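Local coordinates for protein superoxide dismutase [Fe] (Sulfolobus acidocaldarius, PDB 1B06) that uses one iron ion per subunit to dismutate superoxide radicals into hydrogen peroxide and molecular oxygen, at residues F116-L130 against R184-W197. Residues are numbered along the deposited sequence; the frame is centred on the assembly and turned at random.
Sequences FDRFKQVFSESANSL and RGDYLNAWWNVVNW
Trp192 carries its CG anti to the carbonyl carbon (chi1 -73°), which sends the indole across to Ser124, while Phe123, with CG anti to the backbone N (chi1 -170°), swings its ring against the same indole. The contact joins helix 116-129 to the segment 184-197, whose helix 184-191 runs roughly antiparallel to it, at 146°, within the C-terminal alpha/beta domain of the iron/manganese superoxide dismutase fold. Phe123, Trp191 and Trp192 form an aromatic cluster: large flat side chains suit helices whose axes come no nearer than 10.4 Å, and Phe123 and Trp191 also rest on strand 165-170, which ends in the iron ligand Asp170. Trp192 is sandwiched, with Trp191 CZ3 over one face and the aliphatic chain of Lys120 over the other; Lys120 CG lies 3.6 Å from the centroid of the Trp192 six-membered ring in a CH-pi contact. In the indole plane, NE1 donates to Ser124 OG at 3.2 Å; that small hydroxyl fits between the helices and in turn donates to Lys120 O. A leucine in place of Trp192 would probably leave Ser124 OG without this donor and open a gap between Lys120 and Trp191. Beyond, Leu188 CD1 packs 3.9 Å from Ala127 CB, a small methyl consistent with the closer backbones here. Arg184, long enough to span to the C-terminal end of helix 116-129 and salt-bridged through NE to Glu171, grips Leu130 O end-on: NH2 at 3.0 Å lies above the carbonyl plane, NH1 at 3.1 Å on a lone pair.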
loop_
_atom_site.group_PDB
_atom_site.type_symbol
_atom_site.label_atom_id
_atom_site.label_comp_id
_atom_site.label_asym_id
_atom_site.label_seq_id
_atom_site.Cartn_x
_atom_site.Cartn_y
_atom_site.Cartn_z
ATOM N N PHE A 116 27.793 -18.243 2.574
ATOM C CA PHE A 116 27.687 -16.824 2.255
ATOM C C PHE A 116 27.342 -16.614 0.775
ATOM O O PHE A 116 26.650 -15.663 0.417
ATOM C CB PHE A 116 29.003 -16.117 2.591
ATOM C CG PHE A 116 29.009 -14.659 2.249
ATOM C CD1 PHE A 116 28.058 -13.801 2.789
ATOM C CD2 PHE A 116 29.963 -14.140 1.379
ATOM C CE1 PHE A 116 28.054 -12.447 2.469
ATOM C CE2 PHE A 116 29.968 -12.787 1.053
ATOM C CZ PHE A 116 29.010 -11.939 1.600
ATOM N N ASP A 117 27.823 -17.507 -0.083
ATOM C CA ASP A 117 27.553 -17.405 -1.511
ATOM C C ASP A 117 26.075 -17.609 -1.837
ATOM O O ASP A 117 25.529 -16.902 -2.678
ATOM C CB ASP A 117 28.404 -18.412 -2.285
ATOM C CG ASP A 117 29.860 -17.988 -2.379
ATOM O OD1 ASP A 117 30.129 -16.869 -2.866
ATOM O OD2 ASP A 117 30.740 -18.770 -1.963
ATOM N N ARG A 118 25.429 -18.570 -1.182
ATOM C CA ARG A 118 24.011 -18.808 -1.425
ATOM C C ARG A 118 23.230 -17.621 -0.887
ATOM O O ARG A 118 22.351 -17.097 -1.561
ATOM C CB ARG A 118 23.530 -20.082 -0.728
ATOM C CG ARG A 118 22.874 -21.091 -1.662
ATOM C CD ARG A 118 21.401 -20.801 -1.909
ATOM N NE ARG A 118 21.174 -20.257 -3.246
ATOM C CZ ARG A 118 20.021 -20.315 -3.910
ATOM N NH1 ARG A 118 18.955 -20.899 -3.378
ATOM N NH2 ARG A 118 19.928 -19.762 -5.106
ATOM N N PHE A 119 23.556 -17.201 0.331
ATOM C CA PHE A 119 22.877 -16.062 0.936
ATOM C C PHE A 119 22.926 -14.876 -0.017
ATOM O O PHE A 119 21.908 -14.224 -0.267
ATOM C CB PHE A 119 23.534 -15.671 2.263
ATOM C CG PHE A 119 23.062 -14.346 2.795
ATOM C CD1 PHE A 119 21.827 -14.235 3.425
ATOM C CD2 PHE A 119 23.831 -13.199 2.623
ATOM C CE1 PHE A 119 21.361 -13.002 3.873
ATOM C CE2 PHE A 119 23.371 -11.958 3.069
ATOM C CZ PHE A 119 22.134 -11.862 3.693
ATOM N N LYS A 120 24.116 -14.603 -0.545
ATOM C CA LYS A 120 24.319 -13.501 -1.479
ATOM C C LYS A 120 23.404 -13.646 -2.690
ATOM O O LYS A 120 22.828 -12.671 -3.174
ATOM C CB LYS A 120 25.770 -13.479 -1.938
ATOM C CG LYS A 120 26.310 -12.108 -2.214
ATOM C CD LYS A 120 27.728 -11.991 -1.704
ATOM C CE LYS A 120 28.646 -11.486 -2.788
ATOM N NZ LYS A 120 29.879 -12.302 -2.876
ATOM N N GLN A 121 23.272 -14.874 -3.180
ATOM C CA GLN A 121 22.423 -15.155 -4.328
ATOM C C GLN A 121 20.957 -14.897 -4.008
ATOM O O GLN A 121 20.249 -14.257 -4.784
ATOM C CB GLN A 121 22.576 -16.616 -4.758
ATOM C CG GLN A 121 23.769 -16.883 -5.645
ATOM C CD GLN A 121 24.105 -18.360 -5.728
ATOM O OE1 GLN A 121 23.230 -19.216 -5.596
ATOM N NE2 GLN A 121 25.378 -18.667 -5.947
ATOM N N VAL A 122 20.503 -15.410 -2.866
ATOM C CA VAL A 122 19.113 -15.250 -2.456
ATOM C C VAL A 122 18.783 -13.800 -2.115
ATOM O O VAL A 122 17.714 -13.299 -2.479
ATOM C CB VAL A 122 18.779 -16.140 -1.246
ATOM C CG1 VAL A 122 17.312 -15.977 -0.871
ATOM C CG2 VAL A 122 19.070 -17.592 -1.580
ATOM N N PHE A 123 19.697 -13.125 -1.425
ATOM C CA PHE A 123 19.479 -11.729 -1.068
ATOM C C PHE A 123 19.402 -10.865 -2.327
ATOM O O PHE A 123 18.569 -9.959 -2.426
ATOM C CB PHE A 123 20.599 -11.217 -0.160
ATOM C CG PHE A 123 20.321 -9.863 0.435
ATOM C CD1 PHE A 123 20.603 -8.703 -0.280
ATOM C CD2 PHE A 123 19.760 -9.748 1.704
ATOM C CE1 PHE A 123 20.326 -7.446 0.260
ATOM C CE2 PHE A 123 19.480 -8.494 2.256
ATOM C CZ PHE A 123 19.764 -7.342 1.532
ATOM N N SER A 124 20.272 -11.145 -3.290
ATOM C CA SER A 124 20.283 -10.387 -4.533
ATOM C C SER A 124 19.015 -10.656 -5.343
ATOM O O SER A 124 18.450 -9.742 -5.953
ATOM C CB SER A 124 21.521 -10.746 -5.360
ATOM O OG SER A 124 22.698 -10.220 -4.766
ATOM N N GLU A 125 18.569 -11.911 -5.350
ATOM C CA GLU A 125 17.364 -12.284 -6.084
ATOM C C GLU A 125 16.155 -11.542 -5.509
ATOM O O GLU A 125 15.291 -11.073 -6.249
ATOM C CB GLU A 125 17.132 -13.796 -6.003
ATOM C CG GLU A 125 16.106 -14.302 -7.005
ATOM C CD GLU A 125 15.840 -15.791 -6.883
ATOM O OE1 GLU A 125 16.699 -16.508 -6.328
ATOM O OE2 GLU A 125 14.772 -16.245 -7.344
ATOM N N SER A 126 16.103 -11.450 -4.184
ATOM C CA SER A 126 15.020 -10.752 -3.501
ATOM C C SER A 126 15.064 -9.251 -3.803
ATOM O O SER A 126 14.034 -8.635 -4.084
ATOM C CB SER A 126 15.132 -10.968 -1.995
ATOM O OG SER A 126 15.127 -12.348 -1.684
ATOM N N ALA A 127 16.260 -8.671 -3.737
ATOM C CA ALA A 127 16.459 -7.247 -4.010
ATOM C C ALA A 127 16.034 -6.874 -5.423
ATOM O O ALA A 127 15.472 -5.805 -5.656
ATOM C CB ALA A 127 17.926 -6.878 -3.806
ATOM N N ASN A 128 16.314 -7.756 -6.374
ATOM C CA ASN A 128 15.961 -7.500 -7.759
ATOM C C ASN A 128 14.481 -7.711 -8.050
ATOM O O ASN A 128 13.991 -7.280 -9.095
ATOM C CB ASN A 128 16.797 -8.384 -8.679
ATOM C CG ASN A 128 18.161 -7.804 -8.941
ATOM O OD1 ASN A 128 18.285 -6.728 -9.522
ATOM N ND2 ASN A 128 19.198 -8.508 -8.507
ATOM N N SER A 129 13.770 -8.365 -7.133
ATOM C CA SER A 129 12.341 -8.627 -7.321
ATOM C C SER A 129 11.460 -7.481 -6.825
ATOM O O SER A 129 10.265 -7.443 -7.112
ATOM C CB SER A 129 11.938 -9.925 -6.615
ATOM O OG SER A 129 11.814 -9.730 -5.219
ATOM N N LEU A 130 12.058 -6.552 -6.086
ATOM C CA LEU A 130 11.338 -5.403 -5.551
ATOM C C LEU A 130 10.678 -4.578 -6.665
ATOM O O LEU A 130 11.351 -4.067 -7.557
ATOM C CB LEU A 130 12.298 -4.526 -4.743
ATOM C CG LEU A 130 11.818 -3.125 -4.357
ATOM C CD1 LEU A 130 10.752 -3.224 -3.287
ATOM C CD2 LEU A 130 12.988 -2.297 -3.860
ATOM N N ARG A 184 19.738 -1.111 -12.126
ATOM C CA ARG A 184 19.659 -1.410 -10.705
ATOM C C ARG A 184 20.477 -2.644 -10.312
ATOM O O ARG A 184 21.107 -2.673 -9.249
ATOM C CB ARG A 184 18.193 -1.600 -10.328
ATOM C CG ARG A 184 17.891 -1.464 -8.853
ATOM C CD ARG A 184 16.865 -2.493 -8.456
ATOM N NE ARG A 184 15.623 -1.890 -8.002
ATOM C CZ ARG A 184 14.445 -2.503 -8.017
ATOM N NH1 ARG A 184 14.342 -3.745 -8.469
ATOM N NH2 ARG A 184 13.372 -1.876 -7.559
ATOM N N GLY A 185 20.462 -3.661 -11.170
ATOM C CA GLY A 185 21.203 -4.884 -10.898
ATOM C C GLY A 185 22.696 -4.647 -10.782
ATOM O O GLY A 185 23.356 -5.260 -9.949
ATOM N N ASP A 186 23.226 -3.760 -11.624
ATOM C CA ASP A 186 24.645 -3.421 -11.607
ATOM C C ASP A 186 24.989 -2.732 -10.292
ATOM O O ASP A 186 26.054 -2.964 -9.727
ATOM C CB ASP A 186 24.981 -2.479 -12.766
ATOM C CG ASP A 186 24.919 -3.168 -14.110
ATOM O OD1 ASP A 186 24.273 -4.234 -14.211
ATOM O OD2 ASP A 186 25.521 -2.641 -15.067
ATOM N N TYR A 187 24.084 -1.878 -9.819
ATOM C CA TYR A 187 24.285 -1.151 -8.569
ATOM C C TYR A 187 24.334 -2.127 -7.399
ATOM O O TYR A 187 25.188 -2.010 -6.518
ATOM C CB TYR A 187 23.152 -0.130 -8.374
ATOM C CG TYR A 187 22.874 0.270 -6.938
ATOM C CD1 TYR A 187 23.807 0.998 -6.197
ATOM C CD2 TYR A 187 21.663 -0.060 -6.324
ATOM C CE1 TYR A 187 23.539 1.393 -4.876
ATOM C CE2 TYR A 187 21.384 0.328 -5.006
ATOM C CZ TYR A 187 22.323 1.052 -4.289
ATOM O OH TYR A 187 22.048 1.427 -2.990
ATOM N N LEU A 188 23.426 -3.099 -7.399
ATOM C CA LEU A 188 23.382 -4.086 -6.324
ATOM C C LEU A 188 24.666 -4.913 -6.257
ATOM O O LEU A 188 25.135 -5.257 -5.173
ATOM C CB LEU A 188 22.172 -5.008 -6.495
ATOM C CG LEU A 188 20.814 -4.336 -6.265
ATOM C CD1 LEU A 188 19.693 -5.225 -6.811
ATOM C CD2 LEU A 188 20.630 -4.060 -4.774
ATOM N N ASN A 189 25.236 -5.231 -7.414
ATOM C CA ASN A 189 26.475 -5.993 -7.454
ATOM C C ASN A 189 27.625 -5.156 -6.897
ATOM O O ASN A 189 28.510 -5.674 -6.220
ATOM C CB ASN A 189 26.792 -6.411 -8.886
ATOM C CG ASN A 189 26.141 -7.720 -9.257
ATOM O OD1 ASN A 189 25.858 -8.545 -8.389
ATOM N ND2 ASN A 189 25.895 -7.920 -10.549
ATOM N N ALA A 190 27.610 -3.859 -7.179
ATOM C CA ALA A 190 28.656 -2.965 -6.688
ATOM C C ALA A 190 28.556 -2.765 -5.179
ATOM O O ALA A 190 29.571 -2.743 -4.477
ATOM C CB ALA A 190 28.561 -1.615 -7.382
ATOM N N TRP A 191 27.323 -2.619 -4.692
ATOM C CA TRP A 191 27.052 -2.398 -3.276
ATOM C C TRP A 191 27.717 -3.422 -2.349
ATOM O O TRP A 191 28.166 -3.072 -1.259
ATOM C CB TRP A 191 25.533 -2.365 -3.047
ATOM C CG TRP A 191 25.119 -2.448 -1.599
ATOM C CD1 TRP A 191 25.226 -1.466 -0.652
ATOM C CD2 TRP A 191 24.579 -3.594 -0.927
ATOM N NE1 TRP A 191 24.791 -1.934 0.567
ATOM C CE2 TRP A 191 24.389 -3.235 0.425
ATOM C CE3 TRP A 191 24.240 -4.890 -1.338
ATOM C CZ2 TRP A 191 23.874 -4.127 1.371
ATOM C CZ3 TRP A 191 23.729 -5.780 -0.395
ATOM C CH2 TRP A 191 23.552 -5.392 0.943
ATOM N N TRP A 192 27.789 -4.680 -2.777
ATOM C CA TRP A 192 28.407 -5.723 -1.959
ATOM C C TRP A 192 29.854 -5.381 -1.584
ATOM O O TRP A 192 30.368 -5.853 -0.567
ATOM C CB TRP A 192 28.386 -7.073 -2.690
ATOM C CG TRP A 192 27.026 -7.724 -2.760
ATOM C CD1 TRP A 192 26.252 -7.878 -3.872
ATOM C CD2 TRP A 192 26.291 -8.315 -1.676
ATOM N NE1 TRP A 192 25.083 -8.523 -3.552
ATOM C CE2 TRP A 192 25.080 -8.803 -2.211
ATOM C CE3 TRP A 192 26.538 -8.479 -0.306
ATOM C CZ2 TRP A 192 24.115 -9.446 -1.424
ATOM C CZ3 TRP A 192 25.577 -9.119 0.477
ATOM C CH2 TRP A 192 24.382 -9.594 -0.087
ATOM N N ASN A 193 30.505 -4.555 -2.397
ATOM C CA ASN A 193 31.893 -4.174 -2.146
ATOM C C ASN A 193 32.091 -3.133 -1.051
ATOM O O ASN A 193 33.222 -2.903 -0.615
ATOM C CB ASN A 193 32.533 -3.651 -3.431
ATOM C CG ASN A 193 32.690 -4.727 -4.473
ATOM O OD1 ASN A 193 33.321 -5.749 -4.228
ATOM N ND2 ASN A 193 32.111 -4.506 -5.641
ATOM N N VAL A 194 31.008 -2.493 -0.611
ATOM C CA VAL A 194 31.116 -1.480 0.434
ATOM C C VAL A 194 30.309 -1.815 1.681
ATOM O O VAL A 194 30.166 -0.983 2.575
ATOM C CB VAL A 194 30.675 -0.084 -0.070
ATOM C CG1 VAL A 194 31.692 0.449 -1.066
ATOM C CG2 VAL A 194 29.287 -0.160 -0.701
ATOM N N VAL A 195 29.788 -3.032 1.750
ATOM C CA VAL A 195 29.002 -3.431 2.909
ATOM C C VAL A 195 29.886 -3.467 4.149
ATOM O O VAL A 195 30.978 -4.025 4.123
ATOM C CB VAL A 195 28.363 -4.825 2.705
ATOM C CG1 VAL A 195 27.808 -5.338 4.013
ATOM C CG2 VAL A 195 27.257 -4.740 1.671
ATOM N N ASN A 196 29.409 -2.871 5.236
ATOM C CA ASN A 196 30.164 -2.841 6.483
ATOM C C ASN A 196 29.724 -3.989 7.385
ATOM O O ASN A 196 28.806 -3.849 8.194
ATOM C CB ASN A 196 29.951 -1.499 7.186
ATOM C CG ASN A 196 30.812 -1.341 8.416
ATOM O OD1 ASN A 196 31.498 -2.269 8.832
ATOM N ND2 ASN A 196 30.779 -0.159 9.007
ATOM N N TRP A 197 30.392 -5.126 7.238
ATOM C CA TRP A 197 30.069 -6.312 8.014
ATOM C C TRP A 197 30.317 -6.161 9.511
ATOM O O TRP A 197 29.708 -6.864 10.318
ATOM C CB TRP A 197 30.840 -7.507 7.456
ATOM C CG TRP A 197 30.312 -7.937 6.124
ATOM C CD1 TRP A 197 30.957 -7.865 4.922
ATOM C CD2 TRP A 197 29.005 -8.468 5.849
ATOM N NE1 TRP A 197 30.132 -8.316 3.914
ATOM C CE2 TRP A 197 28.930 -8.693 4.456
ATOM C CE3 TRP A 197 27.891 -8.774 6.645
ATOM C CZ2 TRP A 197 27.782 -9.211 3.838
ATOM C CZ3 TRP A 197 26.747 -9.291 6.029
ATOM C CH2 TRP A 197 26.705 -9.502 4.639
HETATM O O HOH W 1 16.701 -5.031 -10.493
HETATM O O HOH W 2 22.395 -7.869 -9.315
#